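Long-range contact in Lmo2125 protein (Listeria monocytogenes serovar 1/2a, PDB 5TU0), which binds maltose and probably delivers it, as a membrane-attached lipoprotein, to a carbohydrate transporter: residues A[168-173]-A[260-264]. The protein carries 2 engineered substitutions. Sequence-based numbering, arbitrary orientation.
Sequences GLLAGY and TLNNG
Gly172, the last residue of helix 163-172, and Tyr173 just after it lie against the type I beta turn Leu261-Gly264, closed by Gly264 N to Leu261 O; the CA atoms of Gly172 and Leu261 are 7.3 Å apart. The turn belongs to the loop between strands 253-256 and 272-278 of the periplasmic-binding-protein fold, and the helix carries Tyr164 of the sugar pocket near its start. Leu261 reaches out from the turn to the last helical turn. Its CD1 rests on Gly172 CA at 3.6 Å, the methyl lying directly on the glycine backbone. The other branch, CD2, meets Leu169 CD1 at 3.6 Å, and Tyr267 touches both leucines. With CG trans to the backbone N (chi1 172°), Leu169 brings CD1 to the loop although its CB does not point there. Asn263 supplies the polar link: ND2 donates to Gly172 O at 3.0 Å, fairly straight at 162°, from above the carbonyl plane yet within its own amide plane. This bond engages a carbonyl at the helix end, while Asn263 OD1 accepts from Lys265 N, so the amide nitrogen and oxygen are both bonded, which fixes its rotation. The same ND2 lies over one face of the Tyr173 ring, offset toward the rim and 3.7 Å from CD1, with ring and amide planes 31° apart. Asn262 ND2 bonds to Glu136 OE2 of helix 132-138, and Asn262 CB lies 3.8 Å from Tyr173 OH. One water joins the two segments, 2.9 Å from Tyr173 OH, and accepts a hydrogen bond from Asn262 N at the same distance.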
# COMPACT_ATOMS: atom_id res chain seq x y z
N GLY A 168 -1.37 -9.19 -5.74
CA GLY A 168 -2.56 -8.87 -6.51
C GLY A 168 -2.82 -9.74 -7.73
O GLY A 168 -3.95 -9.85 -8.18
N LEU A 169 -1.77 -10.37 -8.24
CA LEU A 169 -1.91 -11.29 -9.36
C LEU A 169 -2.53 -12.58 -8.84
O LEU A 169 -3.49 -13.11 -9.40
CB LEU A 169 -0.53 -11.57 -9.98
CG LEU A 169 -0.43 -12.65 -11.04
CD1 LEU A 169 -1.30 -12.32 -12.24
CD2 LEU A 169 1.03 -12.85 -11.45
N LEU A 170 -1.95 -13.12 -7.77
CA LEU A 170 -2.47 -14.36 -7.17
C LEU A 170 -3.92 -14.13 -6.69
O LEU A 170 -4.80 -14.97 -6.88
CB LEU A 170 -1.57 -14.82 -6.02
CG LEU A 170 -0.29 -15.58 -6.36
CD1 LEU A 170 0.61 -14.83 -7.32
CD2 LEU A 170 0.41 -15.95 -5.07
N ALA A 171 -4.16 -12.97 -6.09
CA ALA A 171 -5.47 -12.67 -5.58
C ALA A 171 -6.49 -12.47 -6.72
O ALA A 171 -7.66 -12.84 -6.59
CB ALA A 171 -5.42 -11.43 -4.68
N GLY A 172 -6.03 -11.93 -7.85
CA GLY A 172 -6.92 -11.73 -9.00
C GLY A 172 -7.44 -13.06 -9.53
O GLY A 172 -8.52 -13.13 -10.14
N TYR A 173 -6.66 -14.12 -9.31
CA TYR A 173 -7.04 -15.48 -9.68
C TYR A 173 -7.78 -16.27 -8.57
O TYR A 173 -8.17 -17.41 -8.77
CB TYR A 173 -5.81 -16.25 -10.16
CG TYR A 173 -5.46 -15.99 -11.61
CD1 TYR A 173 -6.01 -16.78 -12.63
CD2 TYR A 173 -4.58 -14.97 -11.97
CE1 TYR A 173 -5.69 -16.56 -13.95
CE2 TYR A 173 -4.25 -14.74 -13.30
CZ TYR A 173 -4.82 -15.54 -14.29
OH TYR A 173 -4.50 -15.33 -15.61
N THR A 260 -6.57 -5.41 -16.85
CA THR A 260 -7.40 -6.58 -16.52
C THR A 260 -6.69 -7.90 -16.83
O THR A 260 -6.07 -8.04 -17.87
CB THR A 260 -8.73 -6.48 -17.30
OG1 THR A 260 -9.39 -5.25 -16.95
CG2 THR A 260 -9.66 -7.69 -17.02
N LEU A 261 -6.76 -8.85 -15.90
CA LEU A 261 -6.12 -10.16 -16.07
C LEU A 261 -6.81 -11.00 -17.14
O LEU A 261 -7.94 -10.71 -17.54
CB LEU A 261 -6.10 -10.90 -14.73
CG LEU A 261 -5.29 -10.26 -13.59
CD1 LEU A 261 -5.59 -10.90 -12.23
CD2 LEU A 261 -3.79 -10.33 -13.90
N ASN A 262 -6.12 -12.06 -17.59
CA ASN A 262 -6.63 -12.97 -18.61
C ASN A 262 -7.92 -13.71 -18.27
O ASN A 262 -8.59 -14.21 -19.18
CB ASN A 262 -5.55 -14.00 -19.02
CG ASN A 262 -4.38 -13.34 -19.78
OD1 ASN A 262 -4.33 -12.10 -19.97
ND2 ASN A 262 -3.44 -14.17 -20.20
N ASN A 263 -8.25 -13.79 -16.98
CA ASN A 263 -9.52 -14.42 -16.54
C ASN A 263 -10.68 -13.41 -16.53
O ASN A 263 -11.80 -13.74 -16.13
CB ASN A 263 -9.37 -15.04 -15.15
CG ASN A 263 -9.02 -14.03 -14.07
OD1 ASN A 263 -8.82 -12.85 -14.33
ND2 ASN A 263 -8.95 -14.51 -12.82
N GLY A 264 -10.40 -12.16 -16.93
CA GLY A 264 -11.42 -11.11 -16.95
C GLY A 264 -11.59 -10.39 -15.63
O GLY A 264 -12.42 -9.47 -15.52
O HOH W 1 -3.52 -12.82 -16.64